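Local coordinates for ABC transporter binding protein AcbH (Actinoplanes, PDB 3OO8) that binds beta-D-galactopyranose as the extracellular solute receptor of an ABC transporter, at residues A[76-81]-A[302-307]; A[40-45]-A[62-67]. The protein carries 2 engineered substitutions. All blocks are in the same frame, centred on the assembly; numbering follows the deposited sequence.

Contact 1 (A[76-81]-A[302-307])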
loop_
_atom_site.group_PDB
_atom_site.type_symbol
_atom_site.label_atom_id
_atom_site.label_comp_id
_atom_site.label_asym_id
_atom_site.label_seq_id
_atom_site.Cartn_x
_atom_site.Cartn_y
_atom_site.Cartn_z
ATOM N N ASN A 76 -2.277 -18.849 13.897
ATOM C CA ASN A 76 -2.881 -19.685 14.950
ATOM C C ASN A 76 -4.403 -19.603 14.877
ATOM O O ASN A 76 -5.115 -20.605 15.027
ATOM C CB ASN A 76 -2.433 -19.206 16.336
ATOM C CG ASN A 76 -3.001 -20.060 17.472
ATOM O OD1 ASN A 76 -2.877 -21.286 17.467
ATOM N ND2 ASN A 76 -3.612 -19.414 18.449
ATOM N N TYR A 77 -4.887 -18.387 14.628
ATOM C CA TYR A 77 -6.318 -18.129 14.475
ATOM C C TYR A 77 -6.955 -18.946 13.357
ATOM O O TYR A 77 -7.997 -19.578 13.559
ATOM C CB TYR A 77 -6.540 -16.631 14.278
ATOM C CG TYR A 77 -7.935 -16.228 13.816
ATOM C CD1 TYR A 77 -8.977 -16.056 14.724
ATOM C CD2 TYR A 77 -8.177 -15.952 12.469
ATOM C CE1 TYR A 77 -10.262 -15.672 14.286
ATOM C CE2 TYR A 77 -9.434 -15.545 12.042
ATOM C CZ TYR A 77 -10.469 -15.406 12.948
ATOM O OH TYR A 77 -11.720 -14.985 12.499
ATOM N N LEU A 78 -6.331 -18.950 12.179
ATOM C CA LEU A 78 -6.849 -19.698 11.049
ATOM C C LEU A 78 -6.796 -21.203 11.301
ATOM O O LEU A 78 -7.617 -21.968 10.786
ATOM C CB LEU A 78 -6.031 -19.358 9.793
ATOM C CG LEU A 78 -6.236 -17.913 9.318
ATOM C CD1 LEU A 78 -5.233 -17.549 8.239
ATOM C CD2 LEU A 78 -7.671 -17.727 8.815
ATOM N N GLN A 79 -5.833 -21.638 12.103
ATOM C CA GLN A 79 -5.686 -23.082 12.330
ATOM C C GLN A 79 -6.565 -23.624 13.446
ATOM O O GLN A 79 -6.728 -24.837 13.568
ATOM C CB GLN A 79 -4.220 -23.425 12.570
ATOM C CG GLN A 79 -3.375 -23.060 11.366
ATOM C CD GLN A 79 -1.936 -23.465 11.503
ATOM O OE1 GLN A 79 -1.610 -24.648 11.455
ATOM N NE2 GLN A 79 -1.053 -22.479 11.630
ATOM N N GLY A 80 -7.139 -22.728 14.244
ATOM C CA GLY A 80 -7.996 -23.111 15.352
ATOM C C GLY A 80 -9.458 -23.238 14.983
ATOM O O GLY A 80 -9.865 -24.166 14.275
ATOM N N THR A 81 -10.254 -22.303 15.475
ATOM C CA THR A 81 -11.686 -22.299 15.204
ATOM C C THR A 81 -12.053 -20.861 14.800
ATOM O O THR A 81 -12.714 -20.138 15.547
ATOM C CB THR A 81 -12.480 -22.761 16.442
ATOM O OG1 THR A 81 -12.189 -21.900 17.542
ATOM C CG2 THR A 81 -12.078 -24.193 16.845
ATOM N N GLY A 302 -8.896 -6.007 2.735
ATOM C CA GLY A 302 -10.075 -6.748 2.272
ATOM C C GLY A 302 -10.474 -7.819 3.251
ATOM O O GLY A 302 -10.279 -7.667 4.459
ATOM N N PHE A 303 -11.069 -8.887 2.726
ATOM C CA PHE A 303 -11.646 -9.937 3.568
ATOM C C PHE A 303 -11.365 -11.295 2.972
ATOM O O PHE A 303 -11.242 -11.431 1.747
ATOM C CB PHE A 303 -13.159 -9.733 3.688
ATOM C CG PHE A 303 -13.491 -8.356 4.160
ATOM C CD1 PHE A 303 -13.490 -8.080 5.506
ATOM C CD2 PHE A 303 -13.733 -7.329 3.236
ATOM C CE1 PHE A 303 -13.710 -6.769 5.963
ATOM C CE2 PHE A 303 -13.973 -6.008 3.674
ATOM C CZ PHE A 303 -13.980 -5.735 5.046
ATOM N N ILE A 304 -11.223 -12.257 3.875
ATOM C CA ILE A 304 -10.963 -13.646 3.512
ATOM C C ILE A 304 -11.986 -14.571 4.171
ATOM O O ILE A 304 -12.688 -14.201 5.126
ATOM C CB ILE A 304 -9.573 -14.104 3.981
ATOM C CG1 ILE A 304 -9.455 -13.947 5.514
ATOM C CG2 ILE A 304 -8.496 -13.358 3.191
ATOM C CD1 ILE A 304 -8.106 -14.401 6.115
ATOM N N LEU A 305 -12.046 -15.793 3.645
ATOM C CA LEU A 305 -12.945 -16.832 4.157
ATOM C C LEU A 305 -12.126 -18.010 4.725
ATOM O O LEU A 305 -11.646 -18.866 3.949
ATOM C CB LEU A 305 -13.822 -17.318 3.001
ATOM C CG LEU A 305 -15.205 -17.948 3.325
ATOM C CD1 LEU A 305 -16.059 -18.089 2.043
ATOM C CD2 LEU A 305 -15.069 -19.293 4.078
ATOM N N PRO A 306 -11.951 -18.062 6.052
ATOM C CA PRO A 306 -11.133 -19.121 6.669
ATOM C C PRO A 306 -11.687 -20.492 6.339
ATOM O O PRO A 306 -12.892 -20.711 6.491
ATOM C CB PRO A 306 -11.271 -18.837 8.160
ATOM C CG PRO A 306 -11.411 -17.297 8.215
ATOM C CD PRO A 306 -12.357 -17.056 7.049
ATOM N N LYS A 307 -10.837 -21.376 5.822
ATOM C CA LYS A 307 -11.314 -22.740 5.512
ATOM C C LYS A 307 -12.006 -23.403 6.705
ATOM O O LYS A 307 -13.016 -24.096 6.523
ATOM C CB LYS A 307 -10.185 -23.648 4.998
ATOM C CG LYS A 307 -10.698 -25.037 4.586
ATOM C CD LYS A 307 -9.611 -25.960 4.066
ATOM C CE LYS A 307 -9.180 -25.630 2.642
ATOM N NZ LYS A 307 -8.023 -26.478 2.177
#

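Contact 2 (A[40-45]-A[62-67])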
loop_
_atom_site.group_PDB
_atom_site.type_symbol
_atom_site.label_atom_id
_atom_site.label_comp_id
_atom_site.label_asym_id
_atom_site.label_seq_id
_atom_site.Cartn_x
_atom_site.Cartn_y
_atom_site.Cartn_z
ATOM N N ALA A 40 -13.191 4.875 14.870
ATOM C CA ALA A 40 -13.852 5.228 13.615
ATOM C C ALA A 40 -14.085 4.027 12.689
ATOM O O ALA A 40 -15.218 3.779 12.301
ATOM C CB ALA A 40 -13.109 6.353 12.910
ATOM N N PRO A 41 -13.024 3.286 12.341
ATOM C CA PRO A 41 -13.302 2.138 11.483
ATOM C C PRO A 41 -14.165 1.063 12.142
ATOM O O PRO A 41 -14.899 0.368 11.436
ATOM C CB PRO A 41 -11.912 1.598 11.140
ATOM C CG PRO A 41 -11.027 2.075 12.260
ATOM C CD PRO A 41 -11.584 3.430 12.623
ATOM N N LYS A 42 -14.069 0.874 13.460
ATOM C CA LYS A 42 -14.945 -0.068 14.148
ATOM C C LYS A 42 -16.420 0.309 13.956
ATOM O O LYS A 42 -17.254 -0.539 13.666
ATOM C CB LYS A 42 -14.600 -0.153 15.640
ATOM C CG LYS A 42 -15.476 -1.114 16.430
ATOM C CD LYS A 42 -14.972 -1.169 17.892
ATOM C CE LYS A 42 -15.643 -2.275 18.678
ATOM N NZ LYS A 42 -15.083 -2.262 20.061
ATOM N N ALA A 43 -16.730 1.593 14.056
ATOM C CA ALA A 43 -18.084 2.068 13.897
ATOM C C ALA A 43 -18.502 1.893 12.433
ATOM O O ALA A 43 -19.616 1.490 12.159
ATOM C CB ALA A 43 -18.139 3.575 14.305
ATOM N N ALA A 44 -17.598 2.207 11.512
ATOM C CA ALA A 44 -17.935 2.095 10.074
ATOM C C ALA A 44 -18.209 0.630 9.730
ATOM O O ALA A 44 -19.155 0.325 8.980
ATOM C CB ALA A 44 -16.823 2.663 9.191
ATOM N N PHE A 45 -17.369 -0.274 10.244
ATOM C CA PHE A 45 -17.556 -1.692 9.928
ATOM C C PHE A 45 -18.852 -2.202 10.522
ATOM O O PHE A 45 -19.535 -3.040 9.915
ATOM C CB PHE A 45 -16.387 -2.543 10.446
ATOM C CG PHE A 45 -16.458 -3.969 9.968
ATOM C CD1 PHE A 45 -16.234 -4.252 8.635
ATOM C CD2 PHE A 45 -16.659 -5.019 10.848
ATOM C CE1 PHE A 45 -16.335 -5.554 8.142
ATOM C CE2 PHE A 45 -16.754 -6.328 10.360
ATOM C CZ PHE A 45 -16.573 -6.584 9.007
ATOM N N VAL A 62 -20.077 -9.463 14.841
ATOM C CA VAL A 62 -18.706 -9.007 14.643
ATOM C C VAL A 62 -17.929 -9.274 15.920
ATOM O O VAL A 62 -18.280 -8.772 16.997
ATOM C CB VAL A 62 -18.621 -7.513 14.277
ATOM C CG1 VAL A 62 -17.165 -7.124 14.026
ATOM C CG2 VAL A 62 -19.425 -7.214 13.024
ATOM N N ASN A 63 -16.878 -10.074 15.782
ATOM C CA ASN A 63 -15.979 -10.383 16.881
ATOM C C ASN A 63 -14.723 -9.553 16.672
ATOM O O ASN A 63 -13.906 -9.874 15.810
ATOM C CB ASN A 63 -15.681 -11.892 16.897
ATOM C CG ASN A 63 -16.893 -12.730 17.305
ATOM O OD1 ASN A 63 -17.709 -12.300 18.122
ATOM N ND2 ASN A 63 -17.022 -13.932 16.743
ATOM N N THR A 64 -14.600 -8.464 17.436
ATOM C CA THR A 64 -13.493 -7.538 17.290
ATOM C C THR A 64 -12.357 -7.893 18.205
ATOM O O THR A 64 -12.572 -8.207 19.376
ATOM C CB THR A 64 -13.946 -6.086 17.551
ATOM O OG1 THR A 64 -14.980 -5.737 16.615
ATOM C CG2 THR A 64 -12.788 -5.102 17.430
ATOM N N THR A 65 -11.151 -7.889 17.653
ATOM C CA THR A 65 -9.932 -8.112 18.420
ATOM C C THR A 65 -9.035 -6.898 18.200
ATOM O O THR A 65 -9.024 -6.290 17.120
ATOM C CB THR A 65 -9.200 -9.366 17.922
ATOM O OG1 THR A 65 -10.013 -10.499 18.197
ATOM C CG2 THR A 65 -7.852 -9.555 18.600
ATOM N N ASP A 66 -8.303 -6.515 19.236
ATOM C CA ASP A 66 -7.294 -5.484 19.084
ATOM C C ASP A 66 -6.507 -5.678 17.791
ATOM O O ASP A 66 -6.040 -6.780 17.484
ATOM C CB ASP A 66 -6.302 -5.577 20.243
ATOM C CG ASP A 66 -5.145 -4.647 20.057
ATOM O OD1 ASP A 66 -5.374 -3.422 20.160
ATOM O OD2 ASP A 66 -4.024 -5.138 19.770
ATOM N N HIS A 67 -6.369 -4.606 17.026
ATOM C CA HIS A 67 -5.755 -4.679 15.703
ATOM C C HIS A 67 -4.431 -5.434 15.636
ATOM O O HIS A 67 -4.284 -6.386 14.864
ATOM C CB HIS A 67 -5.598 -3.282 15.084
ATOM C CG HIS A 67 -5.154 -3.307 13.658
ATOM N ND1 HIS A 67 -3.827 -3.248 13.287
ATOM C CD2 HIS A 67 -5.862 -3.435 12.507
ATOM C CE1 HIS A 67 -3.738 -3.302 11.968
ATOM N NE2 HIS A 67 -4.959 -3.390 11.470
#

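Contact 1 (A[76-81]-A[302-307])
Leu78, close to the C-terminal end of helix 67-79, packs against Ile304 and Pro306 of the 302-307 segment; strand 301-304 lies between strands 85-89 and 134-147 in the mixed sheet of this class 2 solute-binding fold. A turn of helix and an extended segment meet here without a hydrogen bond between them. Going along the helix, Tyr77 flanks the contact: its ring meets that of Phe70, touches Pro82, and sends its OH to Asp83. Leu78 does the real work. Its CG stands opposite the carbonyl carbon and beside the backbone N (chi1 -68°), and a single methyl, CD2, reaches across. That methyl rests against the CB-CG side of the proline ring, 3.8 Å from each of Pro306 CB and CG, with the two side chains crossing at about a right angle. Ile304 adds a looser touch, its CD1 lying 4.3 Å from Leu78 CD2. Phe97 of helix 92-99 also packs on Leu78, and the leucine is buried. Past Leu78 the helix ends: Gly80 is the first residue to leave helical angles. There the carbonyl oxygens of Gln79 and Gly80 both accept hydrogen bonds from Lys308 NZ.

Contact 2 (A[40-45]-A[62-67])
Phe45 N donates a 2.8 Å hydrogen bond to Pro41 O, a regular helical bond that fixes the backbone from which the Phe45 ring reaches Val62. The arrangement belongs to a beta-alpha-beta unit: helix 39-56 connects parallel strands 30-34 and 60-64, and here its first turns lie over the second strand. With CG turned away from the backbone N (chi1 -172°), the ring presents its CD2-CE2 edge to the valine. Val62 CG1 lies in the ring plane at that edge, 3.8 Å from both CD2 and CE2 of Phe45, while Val62 CG2 sits 3.9 Å from Phe45 CE2. Phe32 meets the same ring edge-to-face, and Tyr36 and Phe331 pack on it as well. With an alanine here in place of the phenylalanine, a gap is likely to open between helix and strand, leaving both Val62 methyls without their aromatic partner and Phe32 without its edge-to-face mate. One turn back, Lys42 makes a thinner contact on the solvent-exposed side of the helix. Its fully extended chain runs over Thr64, so that Lys42 CE comes within 4.1 Å of Thr64 OG1, a touch and not a bond. The strand itself is tied to strand 30-34 by backbone bonds of Asn63 and Thr65. Beyond it, Asp66 is the N-cap of helix 67-79, its OD2 hydrogen-bonded to Thr69 OG1, and His67, which binds beta-D-galactose in a structure of this protein, gives its backbone N to Ser37 OG.

Helix 67-79 joins the two sites in sequence: the 62-67 segment of contact 2 leads into it, and the 76-81 segment of contact 1 closes it. Their centres are about 17 Å apart, yet they meet through aromatic packing, Phe303 CE1 lying 3.6 Å from Phe45 CE1, with Phe32 touching both rings. Asp83 is a second bridge, binding Tyr77 through OD2 and Asn63 through OD1. Contact 2 contains the sugar-binding His67 itself, whereas contact 1 stands farther off: side chain to side chain, Leu78 is about 8 Å from Arg93, and Ile304 about 10 Å from Gln71, two other sugar-binding residues. No galactose is bound in this model.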